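Local structure of sulfhydryl oxidase 1 (3LLK) at residues L19-E30 with F118-F128. The protein is an FAD-dependent sulfhydryl oxidase that probably makes disulfide bonds by passing electrons from paired thiols through its flavin to molecular oxygen. Numbering follows the deposited sequence.
Sequences LESALHYILRIE and FPCSLWVLFHF. With FAD (flavin-adenine dinucleotide), chain D.
The rings of Phe118 and Tyr25 form an offset stack, their centroids 4.2 Å apart and their planes inclined by 26°. Tyr25 CD2 lies over the centre of one Phe118 face, while Phe118 CB sits over the centre of one Tyr25 face in a CH-pi contact, 4.1 Å from the ring centroid; the opposite Tyr25 face is covered by Ile29 CB of its own helix. At the Phe118 edge, near its plane, come the backbone O of Ala22 and Ile26 CG1, the latter 3.8 Å from Phe118 CZ. Obliquely to the ring stands the Glu30 carboxylate, its CD 3.3 Å from Phe118 CE2; its oxygens are taken up by Tyr157 OH and Gly163 N, bonds that fix the group beside the ring. Phe118 is thus a knob in a hole of Ala22, Tyr25, Ile26 and Glu30, carried there by a side chain that leaves with CG anti to the backbone N (chi1 178°). A serine here would probably open a gap between the helices and rob Tyr25 of its stacking partner. One turn after Phe118, Ser121 OG lies 3.4 Å from Ala22 CB and donates its proton to Phe118 O, in the carbonyl plane on a lone pair. Ile26 CD1 and Leu125 CD2 meet tip to tip at 3.6 Å, and Leu19 CD2 closes the far end against Val124 CG1. The axes of segments 19-30 and 118-128 cross at -108° and approach to 8.8 Å, a buried knob-into-hole crossing that joins helix 16-30 to the FAD-binding helix 118-134. There Trp123 NE1 donates a hydrogen bond to FAD O2', and His127 lays a ring face on the adenine. Helices 60-75 and 83-92 pack on helix 16-30; helix 150-161 touches both partners through Ile26 and Phe126.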
ATOM      1  N   LEU A  19       1.418  -0.431   9.153  1.00 21.09           N
ATOM      2  CA  LEU A  19       0.181  -0.671   8.421  1.00 22.58           C
ATOM      3  C   LEU A  19      -1.004   0.123   8.980  1.00 22.42           C
ATOM      4  O   LEU A  19      -1.752   0.737   8.218  1.00 22.45           O
ATOM      5  CB  LEU A  19      -0.143  -2.175   8.397  1.00 20.19           C
ATOM      6  CG  LEU A  19       0.879  -3.066   7.671  1.00 22.21           C
ATOM      7  CD1 LEU A  19       0.570  -4.543   7.925  1.00 20.50           C
ATOM      8  CD2 LEU A  19       0.849  -2.767   6.173  1.00 19.30           C
ATOM      9  N   GLU A  20      -1.182   0.107  10.298  1.00 21.26           N
ATOM     10  CA  GLU A  20      -2.286   0.845  10.908  1.00 23.25           C
ATOM     11  C   GLU A  20      -2.100   2.363  10.764  1.00 22.00           C
ATOM     12  O   GLU A  20      -3.077   3.102  10.634  1.00 22.26           O
ATOM     13  CB  GLU A  20      -2.434   0.471  12.387  1.00 23.30           C
ATOM     14  CG  GLU A  20      -2.670  -1.021  12.606  1.00 24.84           C
ATOM     15  CD  GLU A  20      -3.053  -1.373  14.036  1.00 26.01           C
ATOM     16  OE1 GLU A  20      -2.596  -0.684  14.978  1.00 29.45           O
ATOM     17  OE2 GLU A  20      -3.800  -2.352  14.220  1.00 26.66           O
ATOM     18  N   SER A  21      -0.854   2.824  10.788  1.00 21.82           N
ATOM     19  CA  SER A  21      -0.583   4.248  10.627  1.00 22.85           C
ATOM     20  C   SER A  21      -0.942   4.656   9.205  1.00 21.80           C
ATOM     21  O   SER A  21      -1.460   5.751   8.980  1.00 22.68           O
ATOM     22  CB  SER A  21       0.892   4.565  10.905  1.00 23.84           C
ATOM     23  OG  SER A  21       1.189   4.468  12.289  1.00 22.94           O
ATOM     24  N   ALA A  22      -0.660   3.774   8.244  1.00 21.48           N
ATOM     25  CA  ALA A  22      -0.994   4.045   6.853  1.00 21.25           C
ATOM     26  C   ALA A  22      -2.511   4.248   6.762  1.00 19.99           C
ATOM     27  O   ALA A  22      -2.981   5.237   6.196  1.00 22.05           O
ATOM     28  CB  ALA A  22      -0.549   2.870   5.956  1.00 22.17           C
ATOM     29  N   LEU A  23      -3.280   3.317   7.323  1.00 19.85           N
ATOM     30  CA  LEU A  23      -4.740   3.445   7.318  1.00 20.38           C
ATOM     31  C   LEU A  23      -5.177   4.772   7.947  1.00 19.26           C
ATOM     32  O   LEU A  23      -6.032   5.483   7.417  1.00 18.81           O
ATOM     33  CB  LEU A  23      -5.391   2.299   8.103  1.00 22.77           C
ATOM     34  CG  LEU A  23      -5.303   0.868   7.547  1.00 25.25           C
ATOM     35  CD1 LEU A  23      -6.131  -0.057   8.433  1.00 25.21           C
ATOM     36  CD2 LEU A  23      -5.819   0.829   6.117  1.00 27.50           C
ATOM     37  N   HIS A  24      -4.592   5.099   9.090  1.00 19.75           N
ATOM     38  CA  HIS A  24      -4.934   6.337   9.786  1.00 21.26           C
ATOM     39  C   HIS A  24      -4.691   7.566   8.898  1.00 22.44           C
ATOM     40  O   HIS A  24      -5.548   8.440   8.763  1.00 24.08           O
ATOM     41  CB  HIS A  24      -4.093   6.470  11.053  1.00 23.09           C
ATOM     42  CG  HIS A  24      -4.332   7.744  11.802  1.00 25.85           C
ATOM     43  ND1 HIS A  24      -5.527   8.027  12.427  1.00 27.70           N
ATOM     44  CD2 HIS A  24      -3.541   8.826  11.994  1.00 27.80           C
ATOM     45  CE1 HIS A  24      -5.463   9.229  12.974  1.00 28.20           C
ATOM     46  NE2 HIS A  24      -4.268   9.735  12.725  1.00 28.07           N
ATOM     47  N   TYR A  25      -3.508   7.616   8.307  1.00 22.30           N
ATOM     48  CA  TYR A  25      -3.107   8.722   7.453  1.00 23.45           C
ATOM     49  C   TYR A  25      -4.008   8.831   6.227  1.00 23.59           C
ATOM     50  O   TYR A  25      -4.376   9.924   5.801  1.00 24.31           O
ATOM     51  CB  TYR A  25      -1.656   8.527   7.023  1.00 24.48           C
ATOM     52  CG  TYR A  25      -0.991   9.780   6.537  1.00 27.73           C
ATOM     53  CD1 TYR A  25      -0.280  10.596   7.414  1.00 30.30           C
ATOM     54  CD2 TYR A  25      -1.073  10.163   5.199  1.00 27.31           C
ATOM     55  CE1 TYR A  25       0.337  11.760   6.968  1.00 31.97           C
ATOM     56  CE2 TYR A  25      -0.457  11.329   4.746  1.00 30.17           C
ATOM     57  CZ  TYR A  25       0.244  12.118   5.636  1.00 31.19           C
ATOM     58  OH  TYR A  25       0.859  13.263   5.199  1.00 37.02           O
ATOM     59  N   ILE A  26      -4.364   7.690   5.659  1.00 23.29           N
ATOM     60  CA  ILE A  26      -5.233   7.670   4.492  1.00 21.38           C
ATOM     61  C   ILE A  26      -6.595   8.295   4.794  1.00 23.73           C
ATOM     62  O   ILE A  26      -7.024   9.240   4.123  1.00 21.37           O
ATOM     63  CB  ILE A  26      -5.444   6.211   3.983  1.00 19.56           C
ATOM     64  CG1 ILE A  26      -4.178   5.725   3.279  1.00 17.39           C
ATOM     65  CG2 ILE A  26      -6.644   6.140   3.063  1.00 18.81           C
ATOM     66  CD1 ILE A  26      -4.122   4.216   3.032  1.00 20.15           C
ATOM     67  N   LEU A  27      -7.259   7.772   5.821  1.00 23.45           N
ATOM     68  CA  LEU A  27      -8.586   8.231   6.196  1.00 22.98           C
ATOM     69  C   LEU A  27      -8.690   9.644   6.767  1.00 22.54           C
ATOM     70  O   LEU A  27      -9.641  10.354   6.462  1.00 25.21           O
ATOM     71  CB  LEU A  27      -9.211   7.238   7.183  1.00 23.41           C
ATOM     72  CG  LEU A  27      -9.385   5.788   6.695  1.00 24.92           C
ATOM     73  CD1 LEU A  27      -9.659   4.879   7.891  1.00 26.69           C
ATOM     74  CD2 LEU A  27     -10.521   5.696   5.685  1.00 24.79           C
ATOM     75  N   ARG A  28      -7.724  10.044   7.588  1.00 22.78           N
ATOM     76  CA  ARG A  28      -7.742  11.361   8.220  1.00 24.35           C
ATOM     77  C   ARG A  28      -7.008  12.461   7.452  1.00 26.69           C
ATOM     78  O   ARG A  28      -7.372  13.640   7.556  1.00 24.60           O
ATOM     79  CB  ARG A  28      -7.145  11.273   9.634  1.00 26.38           C
ATOM     80  CG  ARG A  28      -7.861  10.322  10.582  1.00 25.85           C
ATOM     81  CD  ARG A  28      -9.228  10.854  10.938  1.00 29.20           C
ATOM     82  NE  ARG A  28      -9.829  10.148  12.067  1.00 30.31           N
ATOM     83  CZ  ARG A  28     -11.019  10.454  12.576  1.00 32.83           C
ATOM     84  NH1 ARG A  28     -11.731  11.447  12.056  1.00 32.61           N
ATOM     85  NH2 ARG A  28     -11.496   9.782  13.613  1.00 31.47           N
ATOM     86  N   ILE A  29      -5.976  12.095   6.696  1.00 23.20           N
ATOM     87  CA  ILE A  29      -5.220  13.102   5.961  1.00 24.96           C
ATOM     88  C   ILE A  29      -5.488  13.120   4.460  1.00 25.41           C
ATOM     89  O   ILE A  29      -6.077  14.067   3.947  1.00 25.23           O
ATOM     90  CB  ILE A  29      -3.701  12.933   6.183  1.00 27.12           C
ATOM     91  CG1 ILE A  29      -3.382  12.980   7.681  1.00 26.29           C
ATOM     92  CG2 ILE A  29      -2.941  14.030   5.453  1.00 24.40           C
ATOM     93  CD1 ILE A  29      -3.711  14.293   8.346  1.00 33.67           C
ATOM     94  N   GLU A  30      -5.077  12.072   3.754  1.00 23.10           N
ATOM     95  CA  GLU A  30      -5.264  12.045   2.307  1.00 24.17           C
ATOM     96  C   GLU A  30      -6.710  12.213   1.853  1.00 23.30           C
ATOM     97  O   GLU A  30      -7.003  13.057   0.994  1.00 21.52           O
ATOM     98  CB  GLU A  30      -4.683  10.763   1.719  1.00 23.93           C
ATOM     99  CG  GLU A  30      -3.221  10.569   2.051  1.00 25.47           C
ATOM    100  CD  GLU A  30      -2.396  10.240   0.831  1.00 26.26           C
ATOM    101  OE1 GLU A  30      -2.670   9.204   0.195  1.00 23.43           O
ATOM    102  OE2 GLU A  30      -1.475  11.024   0.510  1.00 26.49           O
ATOM    103  N   PHE A 118       4.942   7.996   5.533  1.00 19.22           N
ATOM    104  CA  PHE A 118       3.733   7.532   4.875  1.00 21.00           C
ATOM    105  C   PHE A 118       3.950   6.857   3.519  1.00 22.09           C
ATOM    106  O   PHE A 118       3.413   5.786   3.286  1.00 21.54           O
ATOM    107  CB  PHE A 118       2.726   8.682   4.713  1.00 21.29           C
ATOM    108  CG  PHE A 118       1.468   8.280   3.997  1.00 22.89           C
ATOM    109  CD1 PHE A 118       0.608   7.327   4.553  1.00 23.22           C
ATOM    110  CD2 PHE A 118       1.156   8.822   2.755  1.00 23.68           C
ATOM    111  CE1 PHE A 118      -0.542   6.921   3.879  1.00 25.77           C
ATOM    112  CE2 PHE A 118       0.010   8.422   2.068  1.00 22.39           C
ATOM    113  CZ  PHE A 118      -0.842   7.470   2.631  1.00 25.24           C
ATOM    114  N   PRO A 119       4.721   7.489   2.606  1.00 21.99           N
ATOM    115  CA  PRO A 119       4.975   6.907   1.280  1.00 22.77           C
ATOM    116  C   PRO A 119       5.496   5.478   1.401  1.00 21.27           C
ATOM    117  O   PRO A 119       5.106   4.592   0.644  1.00 20.09           O
ATOM    118  CB  PRO A 119       6.006   7.864   0.676  1.00 25.60           C
ATOM    119  CG  PRO A 119       5.617   9.185   1.275  1.00 25.84           C
ATOM    120  CD  PRO A 119       5.356   8.813   2.724  1.00 24.19           C
ATOM    121  N   CYS A 120       6.369   5.263   2.372  1.00 20.95           N
ATOM    122  CA  CYS A 120       6.933   3.941   2.625  1.00 21.55           C
ATOM    123  C   CYS A 120       5.813   3.008   3.079  1.00 21.83           C
ATOM    124  O   CYS A 120       5.674   1.895   2.570  1.00 21.75           O
ATOM    125  CB  CYS A 120       8.008   4.048   3.703  1.00 22.63           C
ATOM    126  SG  CYS A 120       8.630   2.518   4.481  1.00 25.69           S
ATOM    127  N   SER A 121       4.993   3.478   4.012  1.00 21.63           N
ATOM    128  CA  SER A 121       3.906   2.665   4.528  1.00 22.63           C
ATOM    129  C   SER A 121       2.865   2.346   3.473  1.00 21.54           C
ATOM    130  O   SER A 121       2.215   1.312   3.545  1.00 20.17           O
ATOM    131  CB  SER A 121       3.227   3.353   5.715  1.00 22.09           C
ATOM    132  OG  SER A 121       2.381   4.399   5.290  1.00 23.30           O
ATOM    133  N   LEU A 122       2.708   3.231   2.493  1.00 21.67           N
ATOM    134  CA  LEU A 122       1.725   3.014   1.438  1.00 21.13           C
ATOM    135  C   LEU A 122       2.179   1.880   0.516  1.00 19.13           C
ATOM    136  O   LEU A 122       1.372   1.026   0.144  1.00 18.66           O
ATOM    137  CB  LEU A 122       1.497   4.303   0.645  1.00 21.96           C
ATOM    138  CG  LEU A 122       0.259   4.276  -0.254  1.00 25.31           C
ATOM    139  CD1 LEU A 122      -0.980   3.964   0.589  1.00 23.72           C
ATOM    140  CD2 LEU A 122       0.118   5.623  -0.961  1.00 23.57           C
ATOM    141  N   TRP A 123       3.462   1.871   0.160  1.00 20.12           N
ATOM    142  CA  TRP A 123       4.017   0.801  -0.664  1.00 20.06           C
ATOM    143  C   TRP A 123       3.803  -0.525   0.063  1.00 21.59           C
ATOM    144  O   TRP A 123       3.337  -1.501  -0.530  1.00 21.34           O
ATOM    145  CB  TRP A 123       5.526   0.985  -0.873  1.00 22.12           C
ATOM    146  CG  TRP A 123       5.915   1.819  -2.057  1.00 21.62           C
ATOM    147  CD1 TRP A 123       6.690   2.943  -2.048  1.00 23.93           C
ATOM    148  CD2 TRP A 123       5.601   1.557  -3.432  1.00 23.04           C
ATOM    149  NE1 TRP A 123       6.881   3.396  -3.334  1.00 22.60           N
ATOM    150  CE2 TRP A 123       6.223   2.564  -4.200  1.00 24.12           C
ATOM    151  CE3 TRP A 123       4.857   0.565  -4.088  1.00 23.68           C
ATOM    152  CZ2 TRP A 123       6.121   2.612  -5.599  1.00 25.17           C
ATOM    153  CZ3 TRP A 123       4.757   0.614  -5.483  1.00 25.62           C
ATOM    154  CH2 TRP A 123       5.387   1.633  -6.218  1.00 24.94           C
ATOM    155  N   VAL A 124       4.155  -0.561   1.349  1.00 20.25           N
ATOM    156  CA  VAL A 124       4.021  -1.790   2.122  1.00 19.48           C
ATOM    157  C   VAL A 124       2.582  -2.261   2.110  1.00 17.85           C
ATOM    158  O   VAL A 124       2.324  -3.427   1.814  1.00 18.00           O
ATOM    159  CB  VAL A 124       4.506  -1.618   3.584  1.00 20.98           C
ATOM    160  CG1 VAL A 124       4.374  -2.953   4.348  1.00 20.04           C
ATOM    161  CG2 VAL A 124       5.960  -1.183   3.590  1.00 21.28           C
ATOM    162  N   LEU A 125       1.653  -1.348   2.393  1.00 16.98           N
ATOM    163  CA  LEU A 125       0.226  -1.668   2.396  1.00 18.40           C
ATOM    164  C   LEU A 125      -0.206  -2.229   1.042  1.00 18.68           C
ATOM    165  O   LEU A 125      -0.856  -3.274   0.980  1.00 18.03           O
ATOM    166  CB  LEU A 125      -0.605  -0.417   2.733  1.00 16.41           C
ATOM    167  CG  LEU A 125      -2.138  -0.462   2.578  1.00 20.70           C
ATOM    168  CD1 LEU A 125      -2.713  -1.612   3.401  1.00 20.98           C
ATOM    169  CD2 LEU A 125      -2.757   0.870   3.034  1.00 19.04           C
ATOM    170  N   PHE A 126       0.167  -1.541  -0.041  1.00 19.60           N
ATOM    171  CA  PHE A 126      -0.192  -1.979  -1.395  1.00 20.88           C
ATOM    172  C   PHE A 126       0.306  -3.401  -1.705  1.00 20.57           C
ATOM    173  O   PHE A 126      -0.459  -4.246  -2.174  1.00 20.64           O
ATOM    174  CB  PHE A 126       0.365  -1.011  -2.464  1.00 20.10           C
ATOM    175  CG  PHE A 126      -0.361   0.319  -2.555  1.00 18.80           C
ATOM    176  CD1 PHE A 126      -1.585   0.528  -1.919  1.00 17.56           C
ATOM    177  CD2 PHE A 126       0.196   1.365  -3.288  1.00 20.64           C
ATOM    178  CE1 PHE A 126      -2.243   1.769  -2.010  1.00 17.40           C
ATOM    179  CE2 PHE A 126      -0.452   2.605  -3.389  1.00 20.87           C
ATOM    180  CZ  PHE A 126      -1.671   2.805  -2.747  1.00 18.38           C
ATOM    181  N   HIS A 127       1.594  -3.648  -1.476  1.00 21.70           N
ATOM    182  CA  HIS A 127       2.168  -4.970  -1.731  1.00 21.00           C
ATOM    183  C   HIS A 127       1.422  -6.026  -0.919  1.00 19.56           C
ATOM    184  O   HIS A 127       1.095  -7.106  -1.417  1.00 21.44           O
ATOM    185  CB  HIS A 127       3.653  -5.006  -1.351  1.00 19.10           C
ATOM    186  CG  HIS A 127       4.538  -4.246  -2.287  1.00 23.30           C
ATOM    187  ND1 HIS A 127       4.702  -4.603  -3.607  1.00 23.87           N
ATOM    188  CD2 HIS A 127       5.280  -3.127  -2.105  1.00 21.70           C
ATOM    189  CE1 HIS A 127       5.503  -3.737  -4.199  1.00 21.79           C
ATOM    190  NE2 HIS A 127       5.869  -2.833  -3.309  1.00 21.90           N
ATOM    191  N   PHE A 128       1.134  -5.700   0.329  1.00 18.63           N
ATOM    192  CA  PHE A 128       0.455  -6.649   1.187  1.00 20.22           C
ATOM    193  C   PHE A 128      -0.915  -6.992   0.636  1.00 20.62           C
ATOM    194  O   PHE A 128      -1.300  -8.164   0.626  1.00 20.40           O
ATOM    195  CB  PHE A 128       0.356  -6.110   2.612  1.00 22.55           C
ATOM    196  CG  PHE A 128       0.436  -7.180   3.660  1.00 24.09           C
ATOM    197  CD1 PHE A 128      -0.566  -8.136   3.772  1.00 26.48           C
ATOM    198  CD2 PHE A 128       1.533  -7.250   4.516  1.00 26.76           C
ATOM    199  CE1 PHE A 128      -0.483  -9.156   4.720  1.00 26.68           C
ATOM    200  CE2 PHE A 128       1.630  -8.264   5.472  1.00 28.83           C
ATOM    201  CZ  PHE A 128       0.619  -9.220   5.573  1.00 28.38           C
TER
HETATM  202  PA  FAD D 550       9.964   2.591  -0.109  1.00 31.41           P
HETATM  203  O1A FAD D 550       8.865   3.446   0.420  1.00 29.19           O
HETATM  204  O2A FAD D 550      10.374   2.586  -1.539  1.00 31.66           O
HETATM  205  O5B FAD D 550       9.735   1.092   0.293  1.00 31.46           O
HETATM  206  C5B FAD D 550       8.941   0.633   1.389  1.00 27.32           C
HETATM  207  C4B FAD D 550       9.631  -0.653   1.764  1.00 27.49           C
HETATM  208  O4B FAD D 550       8.994  -1.672   0.947  1.00 24.24           O
HETATM  209  C3B FAD D 550      11.145  -0.918   1.916  1.00 26.44           C
HETATM  210  O3B FAD D 550      11.737  -0.485   3.140  1.00 29.86           O
HETATM  211  C2B FAD D 550      11.180  -2.348   1.619  1.00 27.18           C
HETATM  212  O2B FAD D 550      11.004  -3.192   2.715  1.00 30.86           O
HETATM  213  C1B FAD D 550      10.032  -2.606   0.632  1.00 25.77           C
HETATM  214  N9A FAD D 550      10.286  -2.577  -0.774  1.00 23.45           N
HETATM  215  C8A FAD D 550      11.254  -1.904  -1.566  1.00 22.50           C
HETATM  216  N7A FAD D 550      11.219  -2.138  -2.836  1.00 22.75           N
HETATM  217  C5A FAD D 550      10.168  -3.041  -2.932  1.00 23.05           C
HETATM  218  C6A FAD D 550       9.660  -3.712  -4.061  1.00 23.17           C
HETATM  219  N6A FAD D 550      10.174  -3.580  -5.291  1.00 22.28           N
HETATM  220  N1A FAD D 550       8.610  -4.599  -3.922  1.00 25.55           N
HETATM  221  C2A FAD D 550       8.068  -4.923  -2.715  1.00 26.47           C
HETATM  222  N3A FAD D 550       8.570  -4.261  -1.585  1.00 24.86           N
HETATM  223  C4A FAD D 550       9.631  -3.318  -1.759  1.00 23.28           C
HETATM  224  N1  FAD D 550       8.957   9.665  -4.668  1.00 70.69           N
HETATM  225  C2  FAD D 550       9.657  10.558  -5.451  1.00 71.00           C
HETATM  226  O2  FAD D 550      10.498  11.266  -4.873  1.00 71.23           O
HETATM  227  N3  FAD D 550       9.275  10.458  -6.783  1.00 70.53           N
HETATM  228  C4  FAD D 550       8.311   9.595  -7.359  1.00 70.71           C
HETATM  229  O4  FAD D 550       8.050   9.668  -8.606  1.00 70.86           O
HETATM  230  C4X FAD D 550       7.664   8.741  -6.489  1.00 70.51           C
HETATM  231  N5  FAD D 550       6.598   7.904  -6.951  1.00 69.87           N
HETATM  232  C5X FAD D 550       5.808   7.086  -6.099  1.00 70.31           C
HETATM  233  C6  FAD D 550       4.714   6.399  -6.658  1.00 70.47           C
HETATM  234  C7  FAD D 550       3.942   5.562  -5.803  1.00 70.48           C
HETATM  235  C7M FAD D 550       2.770   4.851  -6.480  1.00 71.00           C
HETATM  236  C8  FAD D 550       4.262   5.415  -4.420  1.00 69.25           C
HETATM  237  C8M FAD D 550       3.594   4.556  -3.365  1.00 68.96           C
HETATM  238  C9  FAD D 550       5.332   6.140  -3.896  1.00 69.41           C
HETATM  239  C9A FAD D 550       6.132   7.036  -4.652  1.00 69.59           C
HETATM  240  N10 FAD D 550       7.310   7.882  -4.323  1.00 68.94           N
HETATM  241  C10 FAD D 550       8.001   8.775  -5.099  1.00 69.87           C
HETATM  242  C1' FAD D 550       7.879   7.654  -3.032  1.00 66.52           C
HETATM  243  C2' FAD D 550       8.956   6.622  -2.894  1.00 64.01           C
HETATM  244  O2' FAD D 550       8.679   5.478  -3.741  1.00 60.22           O
HETATM  245  C3' FAD D 550       9.262   6.097  -1.525  1.00 62.75           C
HETATM  246  O3' FAD D 550       8.076   5.601  -0.918  1.00 59.98           O
HETATM  247  C4' FAD D 550      10.041   6.950  -0.537  1.00 61.99           C
HETATM  248  O4' FAD D 550      11.132   7.650  -1.206  1.00 63.31           O
HETATM  249  C5' FAD D 550      10.506   6.323   0.705  1.00 58.69           C
HETATM  250  O5' FAD D 550      11.471   5.335   0.333  1.00 53.40           O
HETATM  251  P   FAD D 550      11.967   4.184   1.250  1.00 51.79           P
HETATM  252  O1P FAD D 550      13.395   4.108   0.938  1.00 54.35           O
HETATM  253  O2P FAD D 550      11.639   4.396   2.684  1.00 51.54           O
HETATM  254  O3P FAD D 550      11.255   2.811   0.801  1.00 41.96           O